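Long-range contact in macrophage migration inhibitory factor (Plasmodium berghei, PDB 2WKB), which belongs to the macrophage migration inhibitory factor family, small alpha/beta proteins that assemble as trimers: residues N18-I30 with L75-L88. Residues are numbered along the deposited sequence; the frame is centred on the assembly and turned at random.
Sequences NTLSEIEDAISNI and LLADKITKILSNHL
I83 enters the hollow formed by T19, E22, I23 and A26 on the facing helix, a worked example of knobs-into-holes packing between nearly antiparallel helices, here 159° apart with axes 9.9 Å from each other. From CB its two branches part. CG2, anti to the backbone N, lies 4.1 Å from I23 CG1 and also borders the methyl of T19. The other branch turns beside that N (chi1 -68°) and runs extended, and its CD1 ends 3.7 Å from the backbone O of E22 while brushing A26 CB. The fit is reciprocal, for T19 is itself a knob among I83, L84, H87 and L88; its OG1 packs against H87 CB but hydrogen-bonds to the O of K15, one turn earlier.

One direct hydrogen bond joins the helices beside this apolar seam. H87 NE2 donates to E22 OE1 at 2.9 Å, moderately bent with an N-H...O angle of 157°, the acceptor lying almost in the ring plane, whereas the donor approaches from well above the carboxylate plane. A water that accepts from N86 ND2 donates a further, weak bond to E22 OE1. Farther along, A26 CB presses on K79 CG at 3.5 Å, L76 CD1 fits against the backbone and CG1 of I27, and I30 CD1 rests 3.7 Å from L76 CA.

Beneath the pair runs the mixed beta-sheet: I27, I80 and L84 reach strand 58-63, L20 touches strand 39-44 and L76 meets F99 of strand 95-100, so the two helices lie side by side on one face of the sheet in the alpha/beta subunit of the trimer.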
ATOM      1  N   ASN E  18       2.074  -3.659  20.693  1.00 14.50           N
ATOM      2  CA  ASN E  18       1.197  -3.091  21.719  1.00 16.52           C
ATOM      3  C   ASN E  18       0.291  -2.002  21.208  1.00 16.79           C
ATOM      4  O   ASN E  18      -0.907  -1.957  21.566  1.00 15.96           O
ATOM      5  CB  ASN E  18       2.053  -2.509  22.865  1.00 17.24           C
ATOM      6  CG  ASN E  18       2.737  -3.598  23.691  1.00 25.08           C
ATOM      7  OD1 ASN E  18       2.357  -4.773  23.639  1.00 28.21           O
ATOM      8  ND2 ASN E  18       3.769  -3.198  24.460  1.00 31.60           N
ATOM      9  N   THR E  19       0.848  -1.167  20.333  1.00 13.89           N
ATOM     10  CA  THR E  19       0.089  -0.073  19.745  1.00 14.83           C
ATOM     11  C   THR E  19      -1.022  -0.622  18.815  1.00 12.31           C
ATOM     12  O   THR E  19      -2.173  -0.201  18.930  1.00 12.93           O
ATOM     13  CB  THR E  19       1.022   0.881  18.935  1.00 15.43           C
ATOM     14  OG1 THR E  19       1.945   1.466  19.852  1.00 18.80           O
ATOM     15  CG2 THR E  19       0.208   2.029  18.335  1.00 15.37           C
ATOM     16  N   LEU E  20      -0.684  -1.575  17.968  1.00 12.37           N
ATOM     17  CA  LEU E  20      -1.682  -2.170  17.039  1.00 12.25           C
ATOM     18  C   LEU E  20      -2.749  -2.884  17.874  1.00 13.95           C
ATOM     19  O   LEU E  20      -3.936  -2.840  17.537  1.00 13.65           O
ATOM     20  CB  LEU E  20      -1.029  -3.135  16.036  1.00 12.01           C
ATOM     21  CG  LEU E  20      -0.019  -2.442  15.047  1.00 13.79           C
ATOM     22  CD1 LEU E  20       0.795  -3.496  14.240  1.00 14.18           C
ATOM     23  CD2 LEU E  20      -0.824  -1.431  14.098  1.00 12.79           C
ATOM     24  N   SER E  21      -2.364  -3.563  18.962  1.00 13.47           N
ATOM     25  CA  SER E  21      -3.368  -4.292  19.739  1.00 15.72           C
ATOM     26  C   SER E  21      -4.358  -3.329  20.378  1.00 14.41           C
ATOM     27  O   SER E  21      -5.562  -3.589  20.423  1.00 15.05           O
ATOM     28  CB  SER E  21      -2.598  -5.183  20.814  1.00 15.68           C
ATOM     29  OG  SER E  21      -3.577  -5.643  21.722  1.00 24.79           O
ATOM     30  N   GLU E  22      -3.880  -2.159  20.796  1.00 14.85           N
ATOM     31  CA  GLU E  22      -4.704  -1.143  21.393  1.00 15.90           C
ATOM     32  C   GLU E  22      -5.671  -0.524  20.365  1.00 15.76           C
ATOM     33  O   GLU E  22      -6.852  -0.285  20.679  1.00 14.67           O
ATOM     34  CB  GLU E  22      -3.858  -0.042  22.046  1.00 17.39           C
ATOM     35  CG  GLU E  22      -3.163  -0.549  23.353  1.00 24.85           C
ATOM     36  CD  GLU E  22      -2.559   0.595  24.199  1.00 34.77           C
ATOM     37  OE1 GLU E  22      -3.022   1.760  24.064  1.00 32.34           O
ATOM     38  OE2 GLU E  22      -1.614   0.298  24.990  1.00 40.00           O
ATOM     39  N   ILE E  23      -5.166  -0.362  19.135  1.00 14.81           N
ATOM     40  CA  ILE E  23      -6.001   0.148  18.028  1.00 14.27           C
ATOM     41  C   ILE E  23      -7.084  -0.889  17.706  1.00 14.86           C
ATOM     42  O   ILE E  23      -8.272  -0.519  17.534  1.00 13.77           O
ATOM     43  CB  ILE E  23      -5.140   0.507  16.772  1.00 14.40           C
ATOM     44  CG1 ILE E  23      -4.340   1.755  17.093  1.00 14.14           C
ATOM     45  CG2 ILE E  23      -6.115   0.822  15.519  1.00 15.81           C
ATOM     46  CD1 ILE E  23      -3.286   2.171  16.009  1.00 12.38           C
ATOM     47  N   GLU E  24      -6.694  -2.166  17.608  1.00 13.82           N
ATOM     48  CA  GLU E  24      -7.699  -3.243  17.445  1.00 15.65           C
ATOM     49  C   GLU E  24      -8.781  -3.220  18.535  1.00 15.69           C
ATOM     50  O   GLU E  24      -9.965  -3.350  18.218  1.00 16.63           O
ATOM     51  CB  GLU E  24      -7.046  -4.619  17.334  1.00 15.26           C
ATOM     52  CG  GLU E  24      -6.140  -4.786  16.156  1.00 13.87           C
ATOM     53  CD  GLU E  24      -5.267  -6.065  16.222  1.00 17.84           C
ATOM     54  OE1 GLU E  24      -5.355  -6.771  17.248  1.00 16.69           O
ATOM     55  OE2 GLU E  24      -4.515  -6.316  15.233  1.00 18.48           O
ATOM     56  N   ASP E  25      -8.379  -3.018  19.793  1.00 15.12           N
ATOM     57  CA  ASP E  25      -9.296  -2.959  20.945  1.00 15.87           C
ATOM     58  C   ASP E  25     -10.254  -1.759  20.730  1.00 15.92           C
ATOM     59  O   ASP E  25     -11.505  -1.856  20.936  1.00 14.70           O
ATOM     60  CB  ASP E  25      -8.555  -2.706  22.276  1.00 15.44           C
ATOM     61  CG  ASP E  25      -7.782  -3.902  22.772  1.00 21.55           C
ATOM     62  OD1 ASP E  25      -8.132  -5.058  22.354  1.00 20.99           O
ATOM     63  OD2 ASP E  25      -6.795  -3.635  23.563  1.00 21.95           O
ATOM     64  N   ALA E  26      -9.694  -0.637  20.317  1.00 14.19           N
ATOM     65  CA  ALA E  26     -10.545   0.550  20.070  1.00 14.86           C
ATOM     66  C   ALA E  26     -11.565   0.304  18.983  1.00 13.96           C
ATOM     67  O   ALA E  26     -12.708   0.734  19.127  1.00 16.81           O
ATOM     68  CB  ALA E  26      -9.674   1.841  19.718  1.00 14.34           C
ATOM     69  N   ILE E  27     -11.158  -0.327  17.882  1.00 12.83           N
ATOM     70  CA  ILE E  27     -12.084  -0.628  16.755  1.00 14.67           C
ATOM     71  C   ILE E  27     -13.207  -1.579  17.297  1.00 16.66           C
ATOM     72  O   ILE E  27     -14.442  -1.356  17.112  1.00 16.98           O
ATOM     73  CB  ILE E  27     -11.331  -1.310  15.612  1.00 13.96           C
ATOM     74  CG1 ILE E  27     -10.342  -0.320  14.922  1.00 14.73           C
ATOM     75  CG2 ILE E  27     -12.345  -1.847  14.508  1.00 15.64           C
ATOM     76  CD1 ILE E  27      -9.405  -0.985  13.906  1.00 17.44           C
ATOM     77  N   SER E  28     -12.779  -2.670  17.935  1.00 16.74           N
ATOM     78  CA  SER E  28     -13.759  -3.646  18.447  1.00 19.42           C
ATOM     79  C   SER E  28     -14.661  -2.972  19.454  1.00 20.68           C
ATOM     80  O   SER E  28     -15.877  -3.206  19.438  1.00 21.80           O
ATOM     81  CB  SER E  28     -12.969  -4.782  19.179  1.00 18.43           C
ATOM     82  OG  SER E  28     -13.902  -5.723  19.730  1.00 21.63           O
ATOM     83  N   ASN E  29     -14.085  -2.165  20.339  0.50 20.89           N
ATOM     84  CA  ASN E  29     -14.861  -1.517  21.385  0.50 22.31           C
ATOM     85  C   ASN E  29     -15.937  -0.623  20.763  0.50 23.97           C
ATOM     86  O   ASN E  29     -17.143  -0.863  20.992  0.50 23.39           O
ATOM     87  CB  ASN E  29     -13.969  -0.727  22.346  0.50 22.52           C
ATOM     88  CG  ASN E  29     -13.356  -1.602  23.444  0.50 24.04           C
ATOM     89  OD1 ASN E  29     -13.970  -2.564  23.911  0.50 27.76           O
ATOM     90  ND2 ASN E  29     -12.160  -1.243  23.884  0.50 22.02           N
ATOM     91  N   ILE E  30     -15.501   0.352  19.942  1.00 24.34           N
ATOM     92  CA  ILE E  30     -16.390   1.306  19.265  1.00 27.29           C
ATOM     93  C   ILE E  30     -17.458   0.605  18.423  1.00 28.92           C
ATOM     94  O   ILE E  30     -18.641   0.995  18.481  1.00 29.53           O
ATOM     95  CB  ILE E  30     -15.534   2.437  18.544  1.00 27.20           C
ATOM     96  CG1 ILE E  30     -14.898   3.286  19.651  1.00 28.60           C
ATOM     97  CG2 ILE E  30     -16.408   3.344  17.752  1.00 29.52           C
ATOM     98  CD1 ILE E  30     -13.695   4.116  19.321  1.00 30.10           C
ATOM     99  N   LEU E  75     -15.675   9.143  16.177  1.00 18.09           N
ATOM    100  CA  LEU E  75     -15.360   8.617  17.447  1.00 19.20           C
ATOM    101  C   LEU E  75     -14.102   7.712  17.389  1.00 17.61           C
ATOM    102  O   LEU E  75     -13.226   7.797  18.249  1.00 16.97           O
ATOM    103  CB  LEU E  75     -16.605   7.823  17.973  1.00 21.23           C
ATOM    104  CG  LEU E  75     -18.013   8.472  17.830  1.00 28.41           C
ATOM    105  CD1 LEU E  75     -18.241   9.498  18.984  1.00 34.26           C
ATOM    106  CD2 LEU E  75     -18.440   9.112  16.330  1.00 29.88           C
ATOM    107  N   LEU E  76     -14.057   6.809  16.417  1.00 14.22           N
ATOM    108  CA  LEU E  76     -12.884   5.908  16.237  1.00 15.36           C
ATOM    109  C   LEU E  76     -11.619   6.742  15.874  1.00 14.50           C
ATOM    110  O   LEU E  76     -10.531   6.506  16.422  1.00 14.25           O
ATOM    111  CB  LEU E  76     -13.187   4.921  15.132  1.00 15.60           C
ATOM    112  CG  LEU E  76     -12.106   3.839  14.919  1.00 19.29           C
ATOM    113  CD1 LEU E  76     -11.507   3.104  16.287  1.00 15.66           C
ATOM    114  CD2 LEU E  76     -12.596   2.803  13.899  1.00 20.24           C
ATOM    115  N   ALA E  77     -11.776   7.726  15.008  1.00 14.49           N
ATOM    116  CA  ALA E  77     -10.603   8.521  14.639  1.00 14.74           C
ATOM    117  C   ALA E  77     -10.057   9.292  15.848  1.00 14.39           C
ATOM    118  O   ALA E  77      -8.825   9.414  16.000  1.00 14.83           O
ATOM    119  CB  ALA E  77     -10.913   9.527  13.379  1.00 15.36           C
ATOM    120  N   ASP E  78     -10.954   9.789  16.708  1.00 14.10           N
ATOM    121  CA  ASP E  78     -10.573  10.507  17.927  1.00 16.67           C
ATOM    122  C   ASP E  78      -9.800   9.511  18.815  1.00 16.70           C
ATOM    123  O   ASP E  78      -8.700   9.811  19.274  1.00 16.22           O
ATOM    124  CB  ASP E  78     -11.821  11.018  18.605  1.00 16.39           C
ATOM    125  CG  ASP E  78     -11.537  11.892  19.871  1.00 26.31           C
ATOM    126  OD1 ASP E  78     -10.427  11.926  20.418  1.00 28.63           O
ATOM    127  OD2 ASP E  78     -12.465  12.586  20.305  1.00 28.00           O
ATOM    128  N   LYS E  79     -10.307   8.295  18.982  1.00 17.02           N
ATOM    129  CA  LYS E  79      -9.596   7.341  19.845  1.00 16.00           C
ATOM    130  C   LYS E  79      -8.227   6.953  19.309  1.00 15.30           C
ATOM    131  O   LYS E  79      -7.216   6.826  20.078  1.00 16.10           O
ATOM    132  CB  LYS E  79     -10.384   6.070  20.075  1.00 16.55           C
ATOM    133  CG  LYS E  79      -9.587   5.116  20.989  1.00 21.20           C
ATOM    134  CD  LYS E  79      -9.538   5.677  22.493  1.00 29.42           C
ATOM    135  CE  LYS E  79      -8.971   4.643  23.551  1.00 29.36           C
ATOM    136  NZ  LYS E  79      -8.931   5.350  24.884  1.00 35.53           N
ATOM    137  N   ILE E  80      -8.158   6.707  18.013  1.00 13.74           N
ATOM    138  CA  ILE E  80      -6.860   6.382  17.396  1.00 14.04           C
ATOM    139  C   ILE E  80      -5.850   7.547  17.550  1.00 14.86           C
ATOM    140  O   ILE E  80      -4.634   7.313  17.808  1.00 13.49           O
ATOM    141  CB  ILE E  80      -7.079   5.958  15.908  1.00 12.78           C
ATOM    142  CG1 ILE E  80      -7.804   4.599  15.890  1.00 14.33           C
ATOM    143  CG2 ILE E  80      -5.694   5.869  15.105  1.00 14.68           C
ATOM    144  CD1 ILE E  80      -8.276   4.181  14.447  1.00 18.28           C
ATOM    145  N   THR E  81      -6.325   8.764  17.339  1.00 13.87           N
ATOM    146  CA  THR E  81      -5.426   9.938  17.478  1.00 16.23           C
ATOM    147  C   THR E  81      -4.833   9.919  18.915  1.00 15.72           C
ATOM    148  O   THR E  81      -3.579  10.134  19.092  1.00 15.90           O
ATOM    149  CB  THR E  81      -6.155  11.239  17.193  1.00 13.71           C
ATOM    150  OG1 THR E  81      -6.637  11.210  15.846  1.00 17.14           O
ATOM    151  CG2 THR E  81      -5.238  12.488  17.335  1.00 17.61           C
ATOM    152  N   LYS E  82      -5.668   9.694  19.898  1.00 17.02           N
ATOM    153  CA  LYS E  82      -5.205   9.628  21.311  1.00 19.66           C
ATOM    154  C   LYS E  82      -4.203   8.526  21.604  1.00 21.24           C
ATOM    155  O   LYS E  82      -3.124   8.783  22.206  1.00 19.56           O
ATOM    156  CB  LYS E  82      -6.368   9.496  22.299  1.00 21.45           C
ATOM    157  CG  LYS E  82      -7.404  10.535  22.149  1.00 26.18           C
ATOM    158  CD  LYS E  82      -7.037  11.884  22.678  1.00 36.00           C
ATOM    159  CE  LYS E  82      -8.352  12.585  23.133  1.00 40.93           C
ATOM    160  NZ  LYS E  82      -9.019  13.426  22.053  1.00 35.86           N
ATOM    161  N   ILE E  83      -4.487   7.319  21.117  1.00 18.72           N
ATOM    162  CA  ILE E  83      -3.535   6.235  21.199  1.00 18.76           C
ATOM    163  C   ILE E  83      -2.174   6.583  20.537  1.00 17.59           C
ATOM    164  O   ILE E  83      -1.067   6.342  21.113  1.00 18.74           O
ATOM    165  CB  ILE E  83      -4.090   4.945  20.541  1.00 19.15           C
ATOM    166  CG1 ILE E  83      -5.270   4.390  21.367  1.00 17.52           C
ATOM    167  CG2 ILE E  83      -2.956   3.885  20.337  1.00 20.07           C
ATOM    168  CD1 ILE E  83      -6.125   3.301  20.595  1.00 15.83           C
ATOM    169  N   LEU E  84      -2.191   7.142  19.342  1.00 16.77           N
ATOM    170  CA  LEU E  84      -0.881   7.412  18.714  1.00 16.41           C
ATOM    171  C   LEU E  84      -0.123   8.597  19.372  1.00 20.37           C
ATOM    172  O   LEU E  84       1.121   8.577  19.476  1.00 20.51           O
ATOM    173  CB  LEU E  84      -1.070   7.757  17.232  1.00 16.81           C
ATOM    174  CG  LEU E  84      -1.689   6.638  16.438  1.00 14.97           C
ATOM    175  CD1 LEU E  84      -1.995   7.192  15.029  1.00 18.77           C
ATOM    176  CD2 LEU E  84      -0.734   5.450  16.334  1.00 17.01           C
ATOM    177  N   SER E  85      -0.840   9.639  19.763  1.00 22.74           N
ATOM    178  CA  SER E  85      -0.145  10.748  20.365  1.00 27.36           C
ATOM    179  C   SER E  85       0.438  10.283  21.735  1.00 28.70           C
ATOM    180  O   SER E  85       1.523  10.736  22.124  1.00 29.22           O
ATOM    181  CB  SER E  85      -1.039  11.981  20.484  1.00 27.32           C
ATOM    182  OG  SER E  85      -2.055  11.701  21.389  1.00 35.25           O
ATOM    183  N   ASN E  86      -0.230   9.353  22.414  1.00 27.11           N
ATOM    184  CA  ASN E  86       0.309   8.714  23.619  1.00 31.51           C
ATOM    185  C   ASN E  86       1.547   7.866  23.318  1.00 31.50           C
ATOM    186  O   ASN E  86       2.663   8.174  23.812  1.00 34.19           O
ATOM    187  CB  ASN E  86      -0.804   7.945  24.408  1.00 31.42           C
ATOM    188  CG  ASN E  86      -0.259   7.203  25.667  1.00 38.91           C
ATOM    189  OD1 ASN E  86       0.657   7.695  26.332  1.00 41.22           O
ATOM    190  ND2 ASN E  86      -0.831   6.019  25.982  1.00 40.81           N
ATOM    191  N   HIS E  87       1.412   6.838  22.493  1.00 30.07           N
ATOM    192  CA  HIS E  87       2.503   5.896  22.266  1.00 30.50           C
ATOM    193  C   HIS E  87       3.663   6.414  21.390  1.00 30.12           C
ATOM    194  O   HIS E  87       4.832   6.012  21.575  1.00 29.22           O
ATOM    195  CB  HIS E  87       1.973   4.573  21.679  1.00 30.81           C
ATOM    196  CG  HIS E  87       1.188   3.753  22.655  1.00 36.48           C
ATOM    197  ND1 HIS E  87       1.780   3.089  23.710  1.00 41.91           N
ATOM    198  CD2 HIS E  87      -0.145   3.523  22.764  1.00 39.54           C
ATOM    199  CE1 HIS E  87       0.842   2.483  24.426  1.00 43.98           C
ATOM    200  NE2 HIS E  87      -0.334   2.725  23.869  1.00 40.15           N
ATOM    201  N   LEU E  88       3.351   7.260  20.401  1.00 28.13           N
ATOM    202  CA  LEU E  88       4.363   7.655  19.413  1.00 27.09           C
ATOM    203  C   LEU E  88       4.822   9.071  19.535  1.00 25.81           C
ATOM    204  O   LEU E  88       5.701   9.500  18.761  1.00 26.30           O
ATOM    205  CB  LEU E  88       3.876   7.428  17.991  1.00 26.85           C
ATOM    206  CG  LEU E  88       3.991   5.985  17.439  1.00 29.18           C
ATOM    207  CD1 LEU E  88       3.365   4.906  18.294  1.00 32.92           C
ATOM    208  CD2 LEU E  88       3.330   6.003  16.078  1.00 31.15           C
TER
HETATM  209  O   HOH W   1      -3.225   5.178  24.763  1.00 36.30           O